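Local coordinates for protein carbonic anhydrase (PDB 1DDZ) that probably catalyses the reversible hydration of carbon dioxide to hydrogencarbonate and a proton, as a zinc-dependent beta-class carbonic anhydrase, at residues A[182-187]-A[222-227]; A[189-194]-A[207-212]; A[418-423]-A[434-439]. All coordinates share one frame; numbering follows the deposited sequence.

In the fold
Contacts 1 and 2 lie on the sheet that holds strands 208-214 and 222-227, whereas contact 3 lies far along the chain, in the second carbonic anhydrase sequence region (323-475). The first two share helix 172-193, which lies over those neighbouring antiparallel strands; their centres are 8 Å apart, and V227 N probably donates a hydrogen bond to V209 O. Both are buried and joined by van der Waals contacts, mostly between apolar side chains, with no hydrogen bond between the segments. Contact 3, on the opposite side of the chain's centre, joins helix 417-420 to helix 426-447, with no strand involved. Its few touching side chains are also buried, but exposed residues flank them, and a salt bridge accompanies looser apolar packing.

Contact 1: A[182-187]-A[222-227]; sequences LNVLEQ and RDLGVV
L224 lies against V184 and L185 where helix 172-193 packs on strand 222-227, an outermost strand, within this chain, of the mixed sheet in the alpha-beta-alpha fold of a beta-carbonic anhydrase. The backbones come nearest at L185 and L224, whose CA atoms are 6.4 Å apart. The tight part is almost all hydrocarbon, with one backbone carbonyl oxygen. The CB of L224 points toward the helix, and V184 CG1 comes to 3.9 Å from L224 CG, the two side chains crossing at about a right angle. V184 has CG1 anti to its own backbone N (chi1 173°), which sets that methyl against the leucine. V184 offers a short branched surface on the helix, which the longer L224 reaches from the strand. L185 leans in with its end: CD2 lies 3.5 Å from L224 O, a van der Waals contact, and CG is 4.3 Å from L224 CD1. L185 also touches M271 and T275 of helix 266-279, so leucine suits a place between strand and helix.

The looser, polar side begins away from this core. E186 is partly exposed and forms a salt bridge with R160 of the second subunit, and R222, also partly exposed, pairs with D218. On the strand, D223 makes an Asx turn. G225 follows, with positive phi (122°) at which a side chain would jam against the preceding carbonyl oxygen, which explains the glycine. The turn is closed by G225 N, which donates to D223 OD1 at 2.9 Å from above the carboxylate plane.

Contact 2: A[189-194]-A[207-212]; sequences HNVCAT and LTVQGV
The last turns of helix 172-193 lie over strand 208-214, with C192 and V209 as the nearest pair at 6.8 Å between CA atoms, a helix-on-sheet packing in the alpha-beta-alpha fold of beta-carbonic anhydrases. V209 points at the helix and meets two residues of it at once. Its CG1 approaches V191 CG1 to 3.6 Å, the two valines crossing obliquely, while V209 CG2 is 3.9 Å from both V191 CG1 and C192 SG. Compact, branched V209 suits a strand residue facing a close helix, since it offers two methyls without a long chain. C192 brings its sulfur alongside: with SG anti to the carbonyl carbon and beside the backbone N (chi1 -56°), SG rests 3.8 Å from V209 CB. A thiol is small and polarisable, fitting a buried apolar seam. Other elements enclose the two helix residues, F109 of helix 107-119 touching V191 and L267 of helix 266-279 touching C192. Just beyond, T194 is the N-cap of helix 195-202, its OG1 bonded to V197 N. The same hydroxyl donates to V191 O at 2.8 Å, in the carbonyl plane, and T194 N gives that oxygen a second bond at 3.2 Å.

Contact 3: A[418-423]-A[434-439]; sequences AELSRI and IEINVL
The short helix 417-420 and the longer helix 426-447 come nearest at L420 and I436, with 9.6 Å between their CA atoms, so only side chains bridge the gap; a type I turn runs from L420 to I423, closed by I423 N bonding to L420 O. This is helix-to-helix packing in the second carbonic anhydrase sequence region, away from the zinc sites. I436 does most of the reaching. Its CD1 comes 4.2 Å from E419 CG and 4.3 Å from L420 CD2, meeting the aliphatic stem of the glutamate and one methyl of the leucine. An unbranched tip on a beta-branched base lets isoleucine extend across this wide separation. E419 presents its stem because CG is anti to the backbone N (chi1 167°), and the bend at chi2 (60°) then carries the carboxylate round to its charged partners. Glutamate thus serves both chemistries: methylene groups for packing and an acid for pairing. R422 NH1 donates to E419 OE2 at 2.8 Å; OE2 lies near the guanidinium plane and accepts through its syn lone pair, while OE1 pairs with R432. These two arginines probably stabilise the ionised acid. R432 also bridges to E435, which would ease the proximity of the two glutamates. Around the two helices, V25 of helix 12-25 touches E419, whereas helix 407-414 supplies R413 against L420 and V412 against I436.

Contact 1: A[182-187]-A[222-227]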
loop_
_atom_site.group_PDB
_atom_site.type_symbol
_atom_site.label_atom_id
_atom_site.label_comp_id
_atom_site.label_asym_id
_atom_site.label_seq_id
_atom_site.Cartn_x
_atom_site.Cartn_y
_atom_site.Cartn_z
ATOM N N LEU A 182 -6.429 -11.435 19.655
ATOM C CA LEU A 182 -6.063 -12.242 18.505
ATOM C C LEU A 182 -5.479 -11.322 17.417
ATOM O O LEU A 182 -4.578 -11.728 16.670
ATOM C CB LEU A 182 -7.294 -13.000 17.978
ATOM C CG LEU A 182 -7.708 -14.195 18.849
ATOM C CD1 LEU A 182 -9.091 -14.729 18.440
ATOM C CD2 LEU A 182 -6.646 -15.291 18.746
ATOM N N ASN A 183 -5.998 -10.098 17.313
ATOM C CA ASN A 183 -5.477 -9.147 16.329
ATOM C C ASN A 183 -3.980 -8.894 16.635
ATOM O O ASN A 183 -3.126 -9.056 15.770
ATOM C CB ASN A 183 -6.272 -7.832 16.354
ATOM C CG ASN A 183 -5.818 -6.844 15.263
ATOM O OD1 ASN A 183 -5.695 -7.214 14.099
ATOM N ND2 ASN A 183 -5.542 -5.608 15.650
ATOM N N VAL A 184 -3.655 -8.581 17.881
ATOM C CA VAL A 184 -2.262 -8.350 18.261
ATOM C C VAL A 184 -1.413 -9.567 17.891
ATOM O O VAL A 184 -0.375 -9.417 17.243
ATOM C CB VAL A 184 -2.105 -8.064 19.785
ATOM C CG1 VAL A 184 -0.640 -8.000 20.164
ATOM C CG2 VAL A 184 -2.763 -6.778 20.154
ATOM N N LEU A 185 -1.882 -10.771 18.234
ATOM C CA LEU A 185 -1.129 -12.003 17.935
ATOM C C LEU A 185 -0.891 -12.190 16.450
ATOM O O LEU A 185 0.170 -12.643 16.023
ATOM C CB LEU A 185 -1.844 -13.249 18.465
ATOM C CG LEU A 185 -1.166 -14.081 19.555
ATOM C CD1 LEU A 185 -1.866 -15.426 19.655
ATOM C CD2 LEU A 185 0.305 -14.280 19.250
ATOM N N GLU A 186 -1.901 -11.877 15.660
ATOM C CA GLU A 186 -1.773 -11.982 14.210
ATOM C C GLU A 186 -0.744 -10.945 13.675
ATOM O O GLU A 186 0.075 -11.245 12.818
ATOM C CB GLU A 186 -3.157 -11.781 13.585
ATOM C CG GLU A 186 -3.470 -12.728 12.432
ATOM C CD GLU A 186 -3.258 -14.217 12.777
ATOM O OE1 GLU A 186 -2.279 -14.776 12.232
ATOM O OE2 GLU A 186 -4.062 -14.816 13.557
ATOM N N GLN A 187 -0.759 -9.733 14.214
ATOM C CA GLN A 187 0.200 -8.719 13.783
ATOM C C GLN A 187 1.632 -9.152 14.178
ATOM O O GLN A 187 2.558 -9.019 13.389
ATOM C CB GLN A 187 -0.167 -7.330 14.341
ATOM C CG GLN A 187 -1.604 -6.846 14.022
ATOM C CD GLN A 187 -2.083 -7.203 12.618
ATOM O OE1 GLN A 187 -1.402 -6.951 11.637
ATOM N NE2 GLN A 187 -3.247 -7.837 12.528
ATOM N N ARG A 222 -0.457 -6.771 29.281
ATOM C CA ARG A 222 -0.660 -8.216 29.377
ATOM C C ARG A 222 0.134 -8.834 28.251
ATOM O O ARG A 222 0.214 -8.269 27.151
ATOM C CB ARG A 222 -2.123 -8.584 29.210
ATOM C CG ARG A 222 -3.101 -7.684 29.886
ATOM C CD ARG A 222 -2.941 -7.667 31.358
ATOM N NE ARG A 222 -4.107 -7.015 31.939
ATOM C CZ ARG A 222 -4.440 -7.090 33.220
ATOM N NH1 ARG A 222 -3.685 -7.790 34.055
ATOM N NH2 ARG A 222 -5.539 -6.484 33.663
ATOM N N ASP A 223 0.662 -10.024 28.487
ATOM C CA ASP A 223 1.503 -10.691 27.505
ATOM C C ASP A 223 0.749 -11.494 26.456
ATOM O O ASP A 223 -0.214 -12.165 26.775
ATOM C CB ASP A 223 2.479 -11.589 28.255
ATOM C CG ASP A 223 3.665 -11.976 27.440
ATOM O OD1 ASP A 223 3.779 -11.504 26.296
ATOM O OD2 ASP A 223 4.500 -12.763 27.953
ATOM N N LEU A 224 1.143 -11.348 25.192
ATOM C CA LEU A 224 0.527 -12.121 24.109
ATOM C C LEU A 224 1.537 -13.103 23.554
ATOM O O LEU A 224 1.218 -13.867 22.643
ATOM C CB LEU A 224 0.058 -11.237 22.958
ATOM C CG LEU A 224 -1.364 -10.691 22.944
ATOM C CD1 LEU A 224 -2.363 -11.821 22.968
ATOM C CD2 LEU A 224 -1.558 -9.818 24.119
ATOM N N GLY A 225 2.781 -13.000 24.023
ATOM C CA GLY A 225 3.819 -13.897 23.553
ATOM C C GLY A 225 4.984 -13.150 22.945
ATOM O O GLY A 225 4.817 -12.035 22.458
ATOM N N VAL A 226 6.167 -13.759 23.021
ATOM C CA VAL A 226 7.403 -13.212 22.492
ATOM C C VAL A 226 8.010 -14.245 21.571
ATOM O O VAL A 226 7.992 -15.431 21.871
ATOM C CB VAL A 226 8.457 -12.976 23.626
ATOM C CG1 VAL A 226 9.715 -12.266 23.074
ATOM C CG2 VAL A 226 7.859 -12.170 24.759
ATOM N N VAL A 227 8.495 -13.828 20.417
ATOM C CA VAL A 227 9.176 -14.768 19.560
ATOM C C VAL A 227 10.579 -14.184 19.428
ATOM O O VAL A 227 10.759 -12.966 19.282
ATOM C CB VAL A 227 8.420 -15.093 18.234
ATOM C CG1 VAL A 227 7.160 -14.270 18.080
ATOM C CG2 VAL A 227 9.338 -15.048 17.042
#

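Contact 2: A[189-194]-A[207-212]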
loop_
_atom_site.group_PDB
_atom_site.type_symbol
_atom_site.label_atom_id
_atom_site.label_comp_id
_atom_site.label_asym_id
_atom_site.label_seq_id
_atom_site.Cartn_x
_atom_site.Cartn_y
_atom_site.Cartn_z
ATOM N N HIS A 189 2.679 -12.118 14.347
ATOM C CA HIS A 189 3.030 -13.106 13.334
ATOM C C HIS A 189 3.550 -12.402 12.068
ATOM O O HIS A 189 4.551 -12.816 11.458
ATOM C CB HIS A 189 1.804 -13.952 12.949
ATOM C CG HIS A 189 2.060 -14.874 11.785
ATOM N ND1 HIS A 189 1.829 -14.503 10.475
ATOM C CD2 HIS A 189 2.607 -16.111 11.737
ATOM C CE1 HIS A 189 2.241 -15.473 9.669
ATOM N NE2 HIS A 189 2.713 -16.456 10.417
ATOM N N ASN A 190 2.816 -11.384 11.638
ATOM C CA ASN A 190 3.165 -10.625 10.442
ATOM C C ASN A 190 4.524 -9.933 10.580
ATOM O O ASN A 190 5.319 -9.933 9.643
ATOM C CB ASN A 190 2.054 -9.627 10.111
ATOM C CG ASN A 190 0.794 -10.316 9.621
ATOM O OD1 ASN A 190 0.791 -11.534 9.391
ATOM N ND2 ASN A 190 -0.267 -9.554 9.432
ATOM N N VAL A 191 4.809 -9.373 11.751
ATOM C CA VAL A 191 6.103 -8.725 11.944
ATOM C C VAL A 191 7.236 -9.745 11.766
ATOM O O VAL A 191 8.186 -9.492 11.032
ATOM C CB VAL A 191 6.192 -8.077 13.322
ATOM C CG1 VAL A 191 7.602 -7.602 13.574
ATOM C CG2 VAL A 191 5.212 -6.920 13.418
ATOM N N CYS A 192 7.099 -10.921 12.389
ATOM C CA CYS A 192 8.119 -11.982 12.304
ATOM C C CYS A 192 8.302 -12.516 10.913
ATOM O O CYS A 192 9.395 -12.970 10.567
ATOM C CB CYS A 192 7.787 -13.172 13.208
ATOM S SG CYS A 192 7.543 -12.758 14.917
ATOM N N ALA A 193 7.214 -12.505 10.146
ATOM C CA ALA A 193 7.199 -13.004 8.784
ATOM C C ALA A 193 7.749 -12.039 7.729
ATOM O O ALA A 193 8.006 -12.474 6.605
ATOM C CB ALA A 193 5.775 -13.459 8.408
ATOM N N THR A 194 7.948 -10.762 8.074
ATOM C CA THR A 194 8.483 -9.791 7.109
ATOM C C THR A 194 9.870 -10.205 6.649
ATOM O O THR A 194 10.617 -10.854 7.402
ATOM C CB THR A 194 8.639 -8.370 7.705
ATOM O OG1 THR A 194 9.565 -8.417 8.793
ATOM C CG2 THR A 194 7.287 -7.803 8.165
ATOM N N LEU A 207 16.959 -9.791 17.908
ATOM C CA LEU A 207 15.721 -9.056 17.663
ATOM C C LEU A 207 14.494 -9.847 18.103
ATOM O O LEU A 207 14.126 -10.868 17.486
ATOM C CB LEU A 207 15.601 -8.716 16.158
ATOM C CG LEU A 207 14.399 -7.917 15.622
ATOM C CD1 LEU A 207 14.353 -6.538 16.264
ATOM C CD2 LEU A 207 14.520 -7.782 14.115
ATOM N N THR A 208 13.842 -9.369 19.154
ATOM C CA THR A 208 12.632 -10.025 19.639
ATOM C C THR A 208 11.362 -9.331 19.156
ATOM O O THR A 208 11.354 -8.125 18.938
ATOM C CB THR A 208 12.561 -10.017 21.162
ATOM O OG1 THR A 208 12.604 -8.667 21.632
ATOM C CG2 THR A 208 13.714 -10.823 21.751
ATOM N N VAL A 209 10.301 -10.095 18.949
ATOM C CA VAL A 209 9.041 -9.500 18.575
ATOM C C VAL A 209 8.084 -10.018 19.613
ATOM O O VAL A 209 7.990 -11.218 19.811
ATOM C CB VAL A 209 8.555 -9.919 17.193
ATOM C CG1 VAL A 209 7.293 -9.102 16.825
ATOM C CG2 VAL A 209 9.654 -9.727 16.171
ATOM N N GLN A 210 7.384 -9.125 20.290
ATOM C CA GLN A 210 6.452 -9.528 21.318
ATOM C C GLN A 210 5.143 -8.771 21.232
ATOM O O GLN A 210 5.110 -7.616 20.798
ATOM C CB GLN A 210 7.118 -9.327 22.683
ATOM C CG GLN A 210 6.316 -8.564 23.709
ATOM C CD GLN A 210 6.499 -9.099 25.119
ATOM O OE1 GLN A 210 7.571 -9.017 25.695
ATOM N NE2 GLN A 210 5.438 -9.657 25.677
ATOM N N GLY A 211 4.058 -9.445 21.609
ATOM C CA GLY A 211 2.735 -8.840 21.612
ATOM C C GLY A 211 2.316 -8.424 23.010
ATOM O O GLY A 211 2.627 -9.096 23.999
ATOM N N VAL A 212 1.524 -7.366 23.099
ATOM C CA VAL A 212 1.109 -6.861 24.391
ATOM C C VAL A 212 -0.248 -6.136 24.220
ATOM O O VAL A 212 -0.581 -5.740 23.116
ATOM C CB VAL A 212 2.290 -5.955 24.902
ATOM C CG1 VAL A 212 1.992 -4.475 24.774
ATOM C CG2 VAL A 212 2.765 -6.395 26.245
#

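Contact 3: A[418-423]-A[434-439]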
loop_
_atom_site.group_PDB
_atom_site.type_symbol
_atom_site.label_atom_id
_atom_site.label_comp_id
_atom_site.label_asym_id
_atom_site.label_seq_id
_atom_site.Cartn_x
_atom_site.Cartn_y
_atom_site.Cartn_z
ATOM N N ALA A 418 15.521 26.064 -5.551
ATOM C CA ALA A 418 15.610 27.512 -5.581
ATOM C C ALA A 418 15.934 28.009 -4.182
ATOM O O ALA A 418 16.909 28.743 -3.988
ATOM C CB ALA A 418 14.302 28.117 -6.067
ATOM N N GLU A 419 15.150 27.550 -3.207
ATOM C CA GLU A 419 15.351 27.908 -1.818
ATOM C C GLU A 419 16.483 27.131 -1.183
ATOM O O GLU A 419 17.310 27.707 -0.478
ATOM C CB GLU A 419 14.082 27.686 -1.011
ATOM C CG GLU A 419 14.294 27.731 0.511
ATOM C CD GLU A 419 14.862 29.072 1.018
ATOM O OE1 GLU A 419 15.526 29.086 2.071
ATOM O OE2 GLU A 419 14.636 30.119 0.373
ATOM N N LEU A 420 16.545 25.828 -1.427
ATOM C CA LEU A 420 17.598 25.022 -0.817
ATOM C C LEU A 420 19.032 25.426 -1.214
ATOM O O LEU A 420 19.920 25.401 -0.381
ATOM C CB LEU A 420 17.335 23.518 -1.035
ATOM C CG LEU A 420 16.081 22.945 -0.356
ATOM C CD1 LEU A 420 15.923 21.473 -0.744
ATOM C CD2 LEU A 420 16.178 23.106 1.169
ATOM N N SER A 421 19.218 25.876 -2.447
ATOM C CA SER A 421 20.523 26.320 -2.960
ATOM C C SER A 421 21.151 27.458 -2.172
ATOM O O SER A 421 22.362 27.584 -2.102
ATOM C CB SER A 421 20.373 26.770 -4.409
ATOM O OG SER A 421 19.998 25.661 -5.204
ATOM N N ARG A 422 20.302 28.289 -1.591
ATOM C CA ARG A 422 20.750 29.429 -0.800
ATOM C C ARG A 422 21.455 28.980 0.465
ATOM O O ARG A 422 22.204 29.731 1.057
ATOM C CB ARG A 422 19.548 30.290 -0.411
ATOM C CG ARG A 422 18.708 30.769 -1.586
ATOM C CD ARG A 422 17.459 31.468 -1.086
ATOM N NE ARG A 422 17.811 32.586 -0.224
ATOM C CZ ARG A 422 17.037 33.105 0.724
ATOM N NH1 ARG A 422 15.824 32.615 0.966
ATOM N NH2 ARG A 422 17.491 34.132 1.435
ATOM N N ILE A 423 21.194 27.745 0.885
ATOM C CA ILE A 423 21.755 27.222 2.123
ATOM C C ILE A 423 22.781 26.177 1.816
ATOM O O ILE A 423 22.505 25.224 1.118
ATOM C CB ILE A 423 20.667 26.597 2.997
ATOM C CG1 ILE A 423 19.401 27.452 2.918
ATOM C CG2 ILE A 423 21.182 26.401 4.437
ATOM C CD1 ILE A 423 18.220 26.876 3.629
ATOM N N ILE A 434 13.253 19.905 5.923
ATOM C CA ILE A 434 12.309 19.382 6.903
ATOM C C ILE A 434 11.086 20.295 6.975
ATOM O O ILE A 434 9.957 19.835 7.091
ATOM C CB ILE A 434 13.023 19.265 8.299
ATOM C CG1 ILE A 434 13.992 18.090 8.289
ATOM C CG2 ILE A 434 12.043 19.157 9.443
ATOM C CD1 ILE A 434 14.671 17.916 9.605
ATOM N N GLU A 435 11.314 21.601 6.870
ATOM C CA GLU A 435 10.239 22.583 6.931
ATOM C C GLU A 435 9.361 22.523 5.690
ATOM O O GLU A 435 8.129 22.590 5.769
ATOM C CB GLU A 435 10.826 23.994 7.062
ATOM C CG GLU A 435 11.492 24.269 8.386
ATOM C CD GLU A 435 12.302 25.571 8.394
ATOM O OE1 GLU A 435 12.802 25.965 7.333
ATOM O OE2 GLU A 435 12.421 26.201 9.464
ATOM N N ILE A 436 10.009 22.498 4.540
ATOM C CA ILE A 436 9.310 22.435 3.270
ATOM C C ILE A 436 8.574 21.083 3.143
ATOM O O ILE A 436 7.495 21.006 2.533
ATOM C CB ILE A 436 10.297 22.652 2.132
ATOM C CG1 ILE A 436 10.898 24.060 2.254
ATOM C CG2 ILE A 436 9.626 22.462 0.795
ATOM C CD1 ILE A 436 12.017 24.328 1.218
ATOM N N ASN A 437 9.134 20.033 3.747
ATOM C CA ASN A 437 8.489 18.719 3.727
ATOM C C ASN A 437 7.147 18.798 4.462
ATOM O O ASN A 437 6.133 18.341 3.954
ATOM C CB ASN A 437 9.391 17.652 4.336
ATOM C CG ASN A 437 8.742 16.274 4.348
ATOM O OD1 ASN A 437 8.494 15.723 5.408
ATOM N ND2 ASN A 437 8.459 15.730 3.174
ATOM N N VAL A 438 7.125 19.477 5.604
ATOM C CA VAL A 438 5.890 19.673 6.385
ATOM C C VAL A 438 4.859 20.444 5.545
ATOM O O VAL A 438 3.673 20.095 5.519
ATOM C CB VAL A 438 6.170 20.485 7.703
ATOM C CG1 VAL A 438 4.889 20.875 8.389
ATOM C CG2 VAL A 438 6.999 19.676 8.649
ATOM N N LEU A 439 5.317 21.497 4.865
ATOM C CA LEU A 439 4.463 22.340 4.018
ATOM C C LEU A 439 3.861 21.498 2.868
ATOM O O LEU A 439 2.659 21.516 2.606
ATOM C CB LEU A 439 5.322 23.487 3.477
ATOM C CG LEU A 439 4.703 24.792 2.994
ATOM C CD1 LEU A 439 4.321 24.681 1.559
ATOM C CD2 LEU A 439 3.530 25.162 3.858
#